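PDB 3W6Q: tyrosinase, which probably catalyses the copper-dependent oxidation of tyrosine and related phenols to ortho-quinones, the chemistry that leads to melanin. Local coordinates for residues G69-P74 with G94-N99; T562-V567 with D608-E613; R459-Y464 with T590-P595; L584-G589 with D602-A607. All blocks are in the same frame, centred on the assembly; numbering follows the deposited sequence.

Interaction 1 of 4, residues G69-P74 with G94-N99; sequences GIHGAP and GFCVHN
His71 and Cys96 form the heart of this contact between two loop segments of the common central domain of tyrosinase. The imidazole reaches the other segment because CG stands anti to the backbone N (chi1 -172°). Cys96 lies over one ring face, with CB 3.5 Å from His71 CD2 and SG 4.0 Å from the ring centroid, displaced toward the rim. Phe372 meets the same imidazole edge-to-face. Ile70 gives the second anchor: its carbonyl O accepts from Phe95 N at 3.3 Å and also lies at the edge of the Phe95 ring, near its plane. Beside that bond, Ile70 CG2 rests 4.0 Å from Phe95 CD2. Two waters extend the joint, one of them running from His71 O to Gly94 N. The other lies in the plane of both imidazoles, 2.9 Å from His71 NE2 and 2.6 Å from His98 NE2. The donor atoms of His71, His98 and His107 face one vacant point, consistent with an empty copper site of the type 3 kind. The contact thus seems to bring two likely copper ligands together from two parts of the long loop between helices 64-69 and 103-129, with a water joining them where no metal is modelled.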
loop_
_atom_site.group_PDB
_atom_site.type_symbol
_atom_site.label_atom_id
_atom_site.label_comp_id
_atom_site.label_asym_id
_atom_site.label_seq_id
_atom_site.Cartn_x
_atom_site.Cartn_y
_atom_site.Cartn_z
ATOM N N GLY A 69 -1.291 -25.881 -1.652
ATOM C CA GLY A 69 -2.549 -26.605 -1.761
ATOM C C GLY A 69 -2.790 -27.659 -0.692
ATOM O O GLY A 69 -3.935 -28.041 -0.439
ATOM N N ILE A 70 -1.725 -28.141 -0.059
ATOM C CA ILE A 70 -1.873 -29.126 1.013
ATOM C C ILE A 70 -2.684 -28.539 2.171
ATOM O O ILE A 70 -3.499 -29.215 2.797
ATOM C CB ILE A 70 -0.501 -29.594 1.535
ATOM C CG1 ILE A 70 0.212 -30.436 0.465
ATOM C CG2 ILE A 70 -0.661 -30.400 2.834
ATOM C CD1 ILE A 70 1.710 -30.591 0.708
ATOM N N HIS A 71 -2.475 -27.255 2.422
ATOM C CA HIS A 71 -3.061 -26.587 3.573
ATOM C C HIS A 71 -4.581 -26.474 3.476
ATOM O O HIS A 71 -5.285 -26.755 4.440
ATOM C CB HIS A 71 -2.411 -25.200 3.742
ATOM C CG HIS A 71 -2.792 -24.497 5.006
ATOM N ND1 HIS A 71 -3.775 -23.531 5.052
ATOM C CD2 HIS A 71 -2.304 -24.600 6.266
ATOM C CE1 HIS A 71 -3.881 -23.076 6.288
ATOM N NE2 HIS A 71 -2.999 -23.705 7.043
ATOM N N GLY A 72 -5.080 -26.073 2.311
ATOM C CA GLY A 72 -6.497 -25.802 2.137
ATOM C C GLY A 72 -6.973 -25.978 0.705
ATOM O O GLY A 72 -6.817 -27.050 0.120
ATOM N N ALA A 73 -7.571 -24.928 0.138
ATOM C CA ALA A 73 -8.075 -24.976 -1.237
ATOM C C ALA A 73 -6.900 -25.114 -2.210
ATOM O O ALA A 73 -5.808 -24.604 -1.933
ATOM C CB ALA A 73 -8.891 -23.713 -1.548
ATOM N N PRO A 74 -7.114 -25.774 -3.366
ATOM C CA PRO A 74 -8.376 -26.303 -3.913
ATOM C C PRO A 74 -8.754 -27.709 -3.420
ATOM O O PRO A 74 -9.540 -28.391 -4.090
ATOM C CB PRO A 74 -8.113 -26.328 -5.425
ATOM C CG PRO A 74 -6.628 -26.573 -5.536
ATOM C CD PRO A 74 -6.000 -25.896 -4.327
ATOM N N GLY A 94 -9.066 -28.915 4.448
ATOM C CA GLY A 94 -7.770 -29.365 3.974
ATOM C C GLY A 94 -7.059 -30.280 4.955
ATOM O O GLY A 94 -7.649 -30.726 5.948
ATOM N N PHE A 95 -5.788 -30.564 4.687
ATOM C CA PHE A 95 -5.032 -31.500 5.521
ATOM C C PHE A 95 -4.568 -30.841 6.814
ATOM O O PHE A 95 -4.183 -31.520 7.767
ATOM C CB PHE A 95 -3.802 -32.024 4.780
ATOM C CG PHE A 95 -4.116 -32.986 3.656
ATOM C CD1 PHE A 95 -4.560 -34.277 3.929
ATOM C CD2 PHE A 95 -3.927 -32.606 2.329
ATOM C CE1 PHE A 95 -4.837 -35.168 2.900
ATOM C CE2 PHE A 95 -4.194 -33.491 1.288
ATOM C CZ PHE A 95 -4.648 -34.780 1.578
ATOM N N CYS A 96 -4.587 -29.515 6.841
ATOM C CA CYS A 96 -4.042 -28.798 7.987
ATOM C C CYS A 96 -4.821 -29.111 9.263
ATOM O O CYS A 96 -6.022 -29.383 9.242
ATOM C CB CYS A 96 -3.989 -27.290 7.730
ATOM S SG CYS A 96 -5.597 -26.506 7.608
ATOM N N VAL A 97 -4.114 -29.108 10.379
ATOM C CA VAL A 97 -4.758 -29.360 11.654
ATOM C C VAL A 97 -5.004 -28.029 12.340
ATOM O O VAL A 97 -4.063 -27.260 12.538
ATOM C CB VAL A 97 -3.876 -30.230 12.564
ATOM C CG1 VAL A 97 -4.498 -30.320 13.951
ATOM C CG2 VAL A 97 -3.692 -31.620 11.949
ATOM N N HIS A 98 -6.263 -27.763 12.695
ATOM C CA HIS A 98 -6.624 -26.581 13.468
ATOM C C HIS A 98 -7.499 -26.972 14.655
ATOM O O HIS A 98 -8.272 -27.913 14.567
ATOM C CB HIS A 98 -7.343 -25.555 12.582
ATOM C CG HIS A 98 -6.433 -24.873 11.605
ATOM N ND1 HIS A 98 -6.826 -24.539 10.327
ATOM C CD2 HIS A 98 -5.147 -24.461 11.721
ATOM C CE1 HIS A 98 -5.824 -23.950 9.700
ATOM N NE2 HIS A 98 -4.790 -23.894 10.521
ATOM N N ASN A 99 -7.363 -26.242 15.761
ATOM C CA ASN A 99 -8.127 -26.507 16.985
ATOM C C ASN A 99 -7.970 -27.951 17.472
ATOM O O ASN A 99 -8.933 -28.580 17.900
ATOM C CB ASN A 99 -9.611 -26.129 16.807
ATOM C CG ASN A 99 -10.298 -25.775 18.136
ATOM O OD1 ASN A 99 -9.866 -24.873 18.849
ATOM N ND2 ASN A 99 -11.379 -26.478 18.452
HETATM O O HOH W 1 -2.520 -22.869 9.783
HETATM O O HOH W 2 -8.002 -26.412 5.827
#

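Interaction 2 of 4, residues T562-V567 with D608-E613; sequences TPRYVV and DGKRAE
Tyr565 and Arg611 pair as neighbours in two parallel strands, part of the mixed sheet of the C-terminal region, with Arg564 and Lys610 as the preceding pair. Backbone bonds form a short parallel ladder: Lys610 N gives to Pro563 O, Tyr565 N to Lys610 O from above the carbonyl plane, and Ala612 N to Tyr565 O at 2.9 Å, almost straight at the hydrogen (172°). CA-H...O contacts reinforce it, the shortest from Gly609 CA to Pro563 O at 3.0 Å. Apolar packing is lighter: Val566 CG2 lies 4.0 Å from Ala612 CB, and Thr562 CG2 rests 3.8 Å from Lys610 CG. On the face carrying Arg564 and Lys610 the two cationic chains run side by side, with Arg564 NH1 4.3 Å from Lys610 NZ; a water accepts from Arg564 NH2 and weakly from Lys610 NZ, which may ease their repulsion. On the face of Tyr565 and Arg611, the buried Tyr565 packs on Ile492 and Val582 of the flanking strands. Chi1 of 63° turns the tyrosine ring under the neighbouring strand, its face beneath Arg611 CA. The Arg611 guanidinium, bonded to Val578 O, then bends back until Tyr565 CE1 stands 3.9 Å above the centre of its plane.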
loop_
_atom_site.group_PDB
_atom_site.type_symbol
_atom_site.label_atom_id
_atom_site.label_comp_id
_atom_site.label_asym_id
_atom_site.label_seq_id
_atom_site.Cartn_x
_atom_site.Cartn_y
_atom_site.Cartn_z
ATOM N N THR A 562 -16.031 -3.397 33.422
ATOM C CA THR A 562 -16.730 -4.520 32.815
ATOM C C THR A 562 -16.213 -4.641 31.392
ATOM O O THR A 562 -16.325 -3.690 30.620
ATOM C CB THR A 562 -18.241 -4.272 32.711
ATOM O OG1 THR A 562 -18.801 -4.114 34.017
ATOM C CG2 THR A 562 -18.918 -5.446 32.009
ATOM N N PRO A 563 -15.635 -5.800 31.041
ATOM C CA PRO A 563 -15.183 -5.993 29.657
ATOM C C PRO A 563 -16.383 -5.999 28.719
ATOM O O PRO A 563 -17.350 -6.718 28.957
ATOM C CB PRO A 563 -14.533 -7.383 29.677
ATOM C CG PRO A 563 -14.251 -7.666 31.135
ATOM C CD PRO A 563 -15.359 -6.973 31.888
ATOM N N ARG A 564 -16.342 -5.168 27.690
ATOM C CA ARG A 564 -17.409 -5.160 26.705
ATOM C C ARG A 564 -16.851 -5.729 25.410
ATOM O O ARG A 564 -15.709 -5.459 25.050
ATOM C CB ARG A 564 -17.958 -3.744 26.523
ATOM C CG ARG A 564 -18.416 -3.129 27.842
ATOM C CD ARG A 564 -19.081 -1.777 27.676
ATOM N NE ARG A 564 -19.374 -1.202 28.988
ATOM C CZ ARG A 564 -20.467 -1.468 29.699
ATOM N NH1 ARG A 564 -21.392 -2.291 29.218
ATOM N NH2 ARG A 564 -20.637 -0.908 30.890
ATOM N N TYR A 565 -17.647 -6.554 24.736
ATOM C CA TYR A 565 -17.182 -7.177 23.498
ATOM C C TYR A 565 -18.120 -6.964 22.324
ATOM O O TYR A 565 -19.330 -6.789 22.493
ATOM C CB TYR A 565 -16.893 -8.674 23.685
ATOM C CG TYR A 565 -18.096 -9.503 24.062
ATOM C CD1 TYR A 565 -18.940 -10.021 23.085
ATOM C CD2 TYR A 565 -18.381 -9.786 25.393
ATOM C CE1 TYR A 565 -20.051 -10.783 23.427
ATOM C CE2 TYR A 565 -19.484 -10.547 25.741
ATOM C CZ TYR A 565 -20.317 -11.044 24.748
ATOM O OH TYR A 565 -21.422 -11.808 25.082
ATOM N N VAL A 566 -17.540 -6.962 21.132
ATOM C CA VAL A 566 -18.300 -6.939 19.895
ATOM C C VAL A 566 -17.710 -8.017 18.995
ATOM O O VAL A 566 -16.491 -8.164 18.914
ATOM C CB VAL A 566 -18.226 -5.553 19.193
ATOM C CG1 VAL A 566 -19.000 -5.561 17.865
ATOM C CG2 VAL A 566 -18.759 -4.461 20.095
ATOM N N VAL A 567 -18.572 -8.795 18.349
ATOM C CA VAL A 567 -18.128 -9.783 17.372
ATOM C C VAL A 567 -18.286 -9.197 15.974
ATOM O O VAL A 567 -19.395 -8.882 15.543
ATOM C CB VAL A 567 -18.944 -11.085 17.467
ATOM C CG1 VAL A 567 -18.466 -12.082 16.414
ATOM C CG2 VAL A 567 -18.839 -11.678 18.885
ATOM N N ASP A 608 -17.206 -9.968 34.727
ATOM C CA ASP A 608 -17.748 -10.743 33.622
ATOM C C ASP A 608 -18.088 -9.812 32.468
ATOM O O ASP A 608 -18.566 -8.698 32.680
ATOM C CB ASP A 608 -18.998 -11.503 34.065
ATOM C CG ASP A 608 -18.684 -12.594 35.066
ATOM O OD1 ASP A 608 -18.056 -13.600 34.668
ATOM O OD2 ASP A 608 -19.061 -12.443 36.246
ATOM N N GLY A 609 -17.827 -10.270 31.250
ATOM C CA GLY A 609 -18.032 -9.459 30.071
ATOM C C GLY A 609 -19.490 -9.382 29.673
ATOM O O GLY A 609 -20.300 -10.194 30.107
ATOM N N LYS A 610 -19.825 -8.394 28.851
ATOM C CA LYS A 610 -21.163 -8.297 28.277
ATOM C C LYS A 610 -21.062 -7.668 26.901
ATOM O O LYS A 610 -20.200 -6.816 26.656
ATOM C CB LYS A 610 -22.114 -7.505 29.175
ATOM C CG LYS A 610 -21.678 -6.086 29.484
ATOM C CD LYS A 610 -22.681 -5.381 30.425
ATOM C CE LYS A 610 -24.018 -5.098 29.745
ATOM N NZ LYS A 610 -24.947 -4.278 30.595
ATOM N N ARG A 611 -21.921 -8.115 25.993
ATOM C CA ARG A 611 -21.892 -7.643 24.619
ATOM C C ARG A 611 -22.244 -6.158 24.559
ATOM O O ARG A 611 -23.156 -5.701 25.243
ATOM C CB ARG A 611 -22.873 -8.456 23.773
ATOM C CG ARG A 611 -22.650 -8.359 22.274
ATOM C CD ARG A 611 -23.778 -9.044 21.514
ATOM N NE ARG A 611 -24.000 -10.414 21.967
ATOM C CZ ARG A 611 -23.396 -11.485 21.461
ATOM N NH1 ARG A 611 -22.516 -11.363 20.470
ATOM N NH2 ARG A 611 -23.677 -12.685 21.947
ATOM N N ALA A 612 -21.512 -5.409 23.748
ATOM C CA ALA A 612 -21.828 -4.009 23.536
ATOM C C ALA A 612 -22.657 -3.884 22.262
ATOM O O ALA A 612 -22.421 -4.594 21.278
ATOM C CB ALA A 612 -20.556 -3.183 23.418
ATOM N N GLU A 613 -23.614 -2.966 22.287
ATOM C CA GLU A 613 -24.443 -2.668 21.132
ATOM C C GLU A 613 -23.747 -1.665 20.229
ATOM O O GLU A 613 -22.988 -0.809 20.695
ATOM C CB GLU A 613 -25.785 -2.095 21.585
ATOM C CG GLU A 613 -26.618 -3.046 22.426
ATOM C CD GLU A 613 -27.460 -3.992 21.583
ATOM O OE1 GLU A 613 -28.624 -4.243 21.960
ATOM O OE2 GLU A 613 -26.964 -4.482 20.545
HETATM O O HOH W 3 -23.183 -1.697 32.154
HETATM O O HOH W 4 -22.016 -3.429 27.161
HETATM O O HOH W 5 -21.129 -8.583 18.906
#

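Interaction 3 of 4, residues R459-Y464 with T590-P595; sequences RTKEVY and TFYDAP
Lys461 and Tyr592 mark the approach of the last turns of helix 448-464 to a non-strand segment, their CA atoms 7.8 Å apart. The helix is kinked at residues 459 and 460, while 591-595 has helical backbone angles without the regular bonds. An ST motif shapes its start: Thr590 OG1 accepts from Asp593 N and donates to Asp593 OD2. Tyr592 carries the contact. Its ring is sandwiched, with Thr590 OG1 over one face and Lys461 CG over the centre of the opposite face, a CH-pi contact 3.6 Å from the centroid. The extended Lys461 chain continues past the ring to Ser453 OG, which binds NZ. At the ring's edge, Tyr592 OH approaches Tyr464 CB at 3.5 Å. Phe591 turns its edge to the face of Tyr464 in an offset edge-to-face pair, planes at 82°, with Tyr464 CE2 3.9 Å from Phe591 CE2. Thr460 CG2 fills the angle between these rings, 3.8 Å from Phe591 CZ. Phe288 of helix 282-292 also packs on Phe591 and Tyr592, and Tyr464 OH bonds Asp285 of that helix. Cohesion between the two segments is therefore dispersive and aromatic, while the polar ends of Lys461 and Tyr464 are satisfied by partners beyond them.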
loop_
_atom_site.group_PDB
_atom_site.type_symbol
_atom_site.label_atom_id
_atom_site.label_comp_id
_atom_site.label_asym_id
_atom_site.label_seq_id
_atom_site.Cartn_x
_atom_site.Cartn_y
_atom_site.Cartn_z
ATOM N N ARG A 459 10.415 -4.458 26.773
ATOM C CA ARG A 459 9.409 -3.399 26.715
ATOM C C ARG A 459 8.315 -3.608 27.767
ATOM O O ARG A 459 7.943 -2.673 28.481
ATOM C CB ARG A 459 8.801 -3.292 25.317
ATOM C CG ARG A 459 7.842 -2.116 25.133
ATOM C CD ARG A 459 8.497 -0.772 25.463
ATOM N NE ARG A 459 7.624 0.337 25.093
ATOM C CZ ARG A 459 7.895 1.627 25.292
ATOM N NH1 ARG A 459 9.032 2.001 25.876
ATOM N NH2 ARG A 459 7.017 2.548 24.903
ATOM N N THR A 460 7.803 -4.834 27.850
ATOM C CA THR A 460 6.755 -5.156 28.808
ATOM C C THR A 460 7.203 -4.802 30.221
ATOM O O THR A 460 6.485 -4.108 30.953
ATOM C CB THR A 460 6.324 -6.649 28.724
ATOM O OG1 THR A 460 5.588 -6.870 27.515
ATOM C CG2 THR A 460 5.435 -7.024 29.897
ATOM N N LYS A 461 8.397 -5.250 30.604
ATOM C CA LYS A 461 8.875 -4.989 31.959
ATOM C C LYS A 461 9.086 -3.496 32.185
ATOM O O LYS A 461 8.733 -2.967 33.230
ATOM C CB LYS A 461 10.174 -5.753 32.237
ATOM C CG LYS A 461 10.012 -7.261 32.337
ATOM C CD LYS A 461 11.362 -7.950 32.134
ATOM C CE LYS A 461 11.331 -9.408 32.564
ATOM N NZ LYS A 461 12.701 -10.012 32.545
ATOM N N GLU A 462 9.653 -2.818 31.190
ATOM C CA GLU A 462 9.912 -1.380 31.287
ATOM C C GLU A 462 8.633 -0.578 31.546
ATOM O O GLU A 462 8.620 0.353 32.353
ATOM C CB GLU A 462 10.570 -0.880 29.995
ATOM C CG GLU A 462 10.887 0.603 30.012
ATOM C CD GLU A 462 11.284 1.139 28.648
ATOM O OE1 GLU A 462 11.018 0.459 27.629
ATOM O OE2 GLU A 462 11.860 2.250 28.602
ATOM N N VAL A 463 7.557 -0.935 30.855
ATOM C CA VAL A 463 6.306 -0.198 31.003
ATOM C C VAL A 463 5.524 -0.629 32.248
ATOM O O VAL A 463 5.031 0.219 32.987
ATOM C CB VAL A 463 5.417 -0.295 29.735
ATOM C CG1 VAL A 463 4.106 0.456 29.940
ATOM C CG2 VAL A 463 6.159 0.257 28.515
ATOM N N TYR A 464 5.418 -1.936 32.487
ATOM C CA TYR A 464 4.670 -2.440 33.646
ATOM C C TYR A 464 5.267 -1.967 34.983
ATOM O O TYR A 464 4.547 -1.844 35.975
ATOM C CB TYR A 464 4.634 -3.967 33.675
ATOM C CG TYR A 464 3.621 -4.669 32.786
ATOM C CD1 TYR A 464 3.471 -4.333 31.444
ATOM C CD2 TYR A 464 2.861 -5.728 33.285
ATOM C CE1 TYR A 464 2.562 -5.013 30.631
ATOM C CE2 TYR A 464 1.957 -6.408 32.491
ATOM C CZ TYR A 464 1.813 -6.055 31.161
ATOM O OH TYR A 464 0.910 -6.744 30.369
ATOM N N THR A 590 3.579 -9.387 39.504
ATOM C CA THR A 590 3.694 -9.288 38.054
ATOM C C THR A 590 3.860 -10.688 37.499
ATOM O O THR A 590 4.379 -11.570 38.183
ATOM C CB THR A 590 4.932 -8.480 37.654
ATOM O OG1 THR A 590 6.110 -9.225 37.996
ATOM C CG2 THR A 590 4.953 -7.136 38.377
ATOM N N PHE A 591 3.444 -10.899 36.253
ATOM C CA PHE A 591 3.509 -12.240 35.684
ATOM C C PHE A 591 4.943 -12.685 35.435
ATOM O O PHE A 591 5.240 -13.877 35.495
ATOM C CB PHE A 591 2.666 -12.366 34.404
ATOM C CG PHE A 591 3.290 -11.739 33.182
ATOM C CD1 PHE A 591 4.228 -12.440 32.416
ATOM C CD2 PHE A 591 2.917 -10.464 32.776
ATOM C CE1 PHE A 591 4.802 -11.867 31.275
ATOM C CE2 PHE A 591 3.474 -9.882 31.618
ATOM C CZ PHE A 591 4.423 -10.583 30.879
ATOM N N TYR A 592 5.830 -11.734 35.152
ATOM C CA TYR A 592 7.204 -12.096 34.787
ATOM C C TYR A 592 8.078 -12.375 36.001
ATOM O O TYR A 592 9.133 -12.997 35.887
ATOM C CB TYR A 592 7.846 -11.044 33.874
ATOM C CG TYR A 592 7.634 -9.616 34.316
ATOM C CD1 TYR A 592 8.462 -9.033 35.270
ATOM C CD2 TYR A 592 6.617 -8.842 33.767
ATOM C CE1 TYR A 592 8.274 -7.725 35.675
ATOM C CE2 TYR A 592 6.419 -7.526 34.172
ATOM C CZ TYR A 592 7.250 -6.977 35.123
ATOM O OH TYR A 592 7.069 -5.675 35.526
ATOM N N ASP A 593 7.636 -11.927 37.170
ATOM C CA ASP A 593 8.364 -12.235 38.397
ATOM C C ASP A 593 7.846 -13.508 39.062
ATOM O O ASP A 593 8.475 -14.035 39.975
ATOM C CB ASP A 593 8.339 -11.048 39.359
ATOM C CG ASP A 593 9.174 -9.885 38.858
ATOM O OD1 ASP A 593 10.289 -10.135 38.348
ATOM O OD2 ASP A 593 8.714 -8.728 38.958
ATOM N N ALA A 594 6.707 -14.000 38.576
ATOM C CA ALA A 594 6.083 -15.226 39.087
ATOM C C ALA A 594 6.979 -16.489 39.129
ATOM O O ALA A 594 6.972 -17.207 40.132
ATOM C CB ALA A 594 4.765 -15.506 38.349
ATOM N N PRO A 595 7.746 -16.771 38.048
ATOM C CA PRO A 595 8.631 -17.947 38.109
ATOM C C PRO A 595 9.615 -17.942 39.282
ATOM O O PRO A 595 10.098 -19.005 39.670
ATOM C CB PRO A 595 9.392 -17.898 36.771
ATOM C CG PRO A 595 9.056 -16.567 36.149
ATOM C CD PRO A 595 7.722 -16.187 36.694
#

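Interaction 4 of 4, residues L584-G589 with D602-A607; sequences LHKTEG and DYRRVA
A classic beta bulge interrupts this antiparallel pair: Val606 and Ala607 both face Leu584, whose carbonyl O accepts from Val606 N at 2.8 Å and only weakly from Ala607 N. Leu584 N closes the bulge by donating to Ala607 O. Beyond it the register is regular, with His585 and Arg605 as a non-hydrogen-bonded pair and the next pair bonded in both directions, Lys586 N to Arg604 O and Arg604 N to Lys586 O, each 2.8 Å. On the face of Leu584, its CG packs 3.8 Å from Val606 CG2. Further along that face the extended chains of Lys586 and Arg604 run side by side. The Arg604 guanidinium then turns end-on to Glu588, lying nearly coplanar with the carboxylate (planes 12° apart). Arg604 NH1 and NH2 both grip Glu588 OE2 on its syn side, at 2.6 and 2.9 Å. This anion probably offsets the nearby charge of Lys586 NZ, which bonds Tyr472 OH. At the end of the pair, Thr587 spreads its two branches: OG1, anti to the backbone N (chi1 -169°), donates to Asp602 O at 3.0 Å, and CG2 sits over one face of the Tyr603 ring, 3.6 Å from its centroid. On the face carrying His585 and Arg605, a water links His585 ND1 to Tyr603 O. Strand 470-478 flanks 580-588 on its other side, where His585 NE2 reaches Ser475 and Tyr603 OH reaches Asp471; strand 563-568 adjoins the other edge of 604-611, with Pro563 packed on Leu584 and Ala607.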
loop_
_atom_site.group_PDB
_atom_site.type_symbol
_atom_site.label_atom_id
_atom_site.label_comp_id
_atom_site.label_asym_id
_atom_site.label_seq_id
_atom_site.Cartn_x
_atom_site.Cartn_y
_atom_site.Cartn_z
ATOM N N LEU A 584 -12.612 -11.014 33.184
ATOM C CA LEU A 584 -11.390 -10.365 33.608
ATOM C C LEU A 584 -10.915 -11.041 34.884
ATOM O O LEU A 584 -11.716 -11.326 35.784
ATOM C CB LEU A 584 -11.647 -8.877 33.846
ATOM C CG LEU A 584 -10.472 -8.003 34.289
ATOM C CD1 LEU A 584 -9.395 -7.936 33.199
ATOM C CD2 LEU A 584 -10.991 -6.612 34.640
ATOM N N HIS A 585 -9.617 -11.316 34.955
ATOM C CA HIS A 585 -9.045 -12.011 36.105
ATOM C C HIS A 585 -7.826 -11.270 36.630
ATOM O O HIS A 585 -7.091 -10.654 35.860
ATOM C CB HIS A 585 -8.632 -13.427 35.721
ATOM C CG HIS A 585 -9.696 -14.196 35.005
ATOM N ND1 HIS A 585 -10.528 -15.088 35.646
ATOM C CD2 HIS A 585 -10.062 -14.208 33.702
ATOM C CE1 HIS A 585 -11.359 -15.621 34.767
ATOM N NE2 HIS A 585 -11.096 -15.105 33.579
ATOM N N LYS A 586 -7.596 -11.367 37.938
ATOM C CA LYS A 586 -6.539 -10.605 38.589
ATOM C C LYS A 586 -5.692 -11.487 39.509
ATOM O O LYS A 586 -6.190 -12.461 40.072
ATOM C CB LYS A 586 -7.165 -9.453 39.392
ATOM C CG LYS A 586 -6.205 -8.720 40.309
ATOM C CD LYS A 586 -6.888 -7.623 41.118
ATOM C CE LYS A 586 -5.863 -6.868 41.950
ATOM N NZ LYS A 586 -6.463 -5.686 42.633
ATOM N N THR A 587 -4.409 -11.159 39.644
ATOM C CA THR A 587 -3.603 -11.702 40.733
ATOM C C THR A 587 -2.624 -10.676 41.294
ATOM O O THR A 587 -2.365 -9.648 40.673
ATOM C CB THR A 587 -2.805 -12.952 40.325
ATOM O OG1 THR A 587 -2.265 -13.564 41.506
ATOM C CG2 THR A 587 -1.651 -12.581 39.386
ATOM N N GLU A 588 -2.087 -10.967 42.479
ATOM C CA GLU A 588 -1.017 -10.166 43.052
ATOM C C GLU A 588 0.296 -10.543 42.378
ATOM O O GLU A 588 0.515 -11.704 42.032
ATOM C CB GLU A 588 -0.902 -10.395 44.567
ATOM C CG GLU A 588 -2.023 -9.780 45.394
ATOM C CD GLU A 588 -3.345 -10.521 45.241
ATOM O OE1 GLU A 588 -3.323 -11.741 44.958
ATOM O OE2 GLU A 588 -4.407 -9.878 45.390
ATOM N N GLY A 589 1.173 -9.562 42.204
ATOM C CA GLY A 589 2.472 -9.805 41.609
ATOM C C GLY A 589 2.423 -9.658 40.100
ATOM O O GLY A 589 1.359 -9.776 39.489
ATOM N N ASP A 602 -2.322 -18.029 40.779
ATOM C CA ASP A 602 -3.710 -18.034 41.232
ATOM C C ASP A 602 -4.439 -16.747 40.873
ATOM O O ASP A 602 -4.313 -15.727 41.556
ATOM C CB ASP A 602 -3.799 -18.274 42.737
ATOM C CG ASP A 602 -3.543 -19.718 43.112
ATOM O OD1 ASP A 602 -3.499 -20.569 42.198
ATOM O OD2 ASP A 602 -3.398 -20.000 44.322
ATOM N N TYR A 603 -5.214 -16.806 39.800
ATOM C CA TYR A 603 -5.985 -15.655 39.356
ATOM C C TYR A 603 -7.426 -15.756 39.833
ATOM O O TYR A 603 -8.012 -16.837 39.858
ATOM C CB TYR A 603 -5.931 -15.523 37.832
ATOM C CG TYR A 603 -4.634 -14.944 37.312
ATOM C CD1 TYR A 603 -3.462 -15.687 37.331
ATOM C CD2 TYR A 603 -4.585 -13.653 36.796
ATOM C CE1 TYR A 603 -2.272 -15.161 36.858
ATOM C CE2 TYR A 603 -3.398 -13.121 36.315
ATOM C CZ TYR A 603 -2.249 -13.879 36.345
ATOM O OH TYR A 603 -1.066 -13.353 35.881
ATOM N N ARG A 604 -7.987 -14.621 40.227
ATOM C CA ARG A 604 -9.381 -14.583 40.642
ATOM C C ARG A 604 -10.209 -13.775 39.653
ATOM O O ARG A 604 -9.767 -12.740 39.149
ATOM C CB ARG A 604 -9.523 -14.036 42.067
ATOM C CG ARG A 604 -8.981 -12.630 42.278
ATOM C CD ARG A 604 -8.931 -12.274 43.775
ATOM N NE ARG A 604 -8.558 -10.879 43.981
ATOM C CZ ARG A 604 -7.317 -10.463 44.213
ATOM N NH1 ARG A 604 -6.324 -11.340 44.293
ATOM N NH2 ARG A 604 -7.070 -9.173 44.380
ATOM N N ARG A 605 -11.409 -14.272 39.358
ATOM C CA ARG A 605 -12.313 -13.614 38.409
ATOM C C ARG A 605 -12.845 -12.336 39.045
ATOM O O ARG A 605 -13.400 -12.382 40.129
ATOM C CB ARG A 605 -13.481 -14.541 38.047
ATOM C CG ARG A 605 -14.396 -13.992 36.942
ATOM C CD ARG A 605 -15.649 -14.853 36.758
ATOM N NE ARG A 605 -15.339 -16.151 36.159
ATOM C CZ ARG A 605 -15.704 -16.520 34.934
ATOM N NH1 ARG A 605 -16.415 -15.695 34.173
ATOM N NH2 ARG A 605 -15.369 -17.718 34.468
ATOM N N VAL A 606 -12.660 -11.193 38.396
ATOM C CA VAL A 606 -13.097 -9.942 39.007
ATOM C C VAL A 606 -14.189 -9.212 38.225
ATOM O O VAL A 606 -14.804 -8.286 38.745
ATOM C CB VAL A 606 -11.924 -8.982 39.273
ATOM C CG1 VAL A 606 -11.027 -9.527 40.409
ATOM C CG2 VAL A 606 -11.147 -8.722 37.990
ATOM N N ALA A 607 -14.423 -9.623 36.981
ATOM C CA ALA A 607 -15.527 -9.068 36.202
ATOM C C ALA A 607 -15.921 -9.997 35.066
ATOM O O ALA A 607 -15.083 -10.720 34.520
ATOM C CB ALA A 607 -15.177 -7.679 35.657
HETATM O O HOH W 6 -9.857 -16.844 37.662
#

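Interaction 1 closes first, joining two loop segments between helices 64-69 and 103-129 in the central domain, and is finished before the others open. The remaining three interlock. Helix 448-464 opens interaction 3, strand 563-568 opens interaction 2, and strand 580-588 opens interaction 4. Interaction 3 closes at 590-595, so it crosses both others; interaction 4 closes next at 602-607, nested within the loop that interaction 2 completes at 608-613. Strand 604-611 serves interactions 2 and 4, which touch through Pro563, Leu584 and Ala607. Interaction 3 meets interaction 4 where Phe591 packs on Tyr603, tying the helix to the sheet. Centres of interactions 1 and 3 are about 37 Å apart.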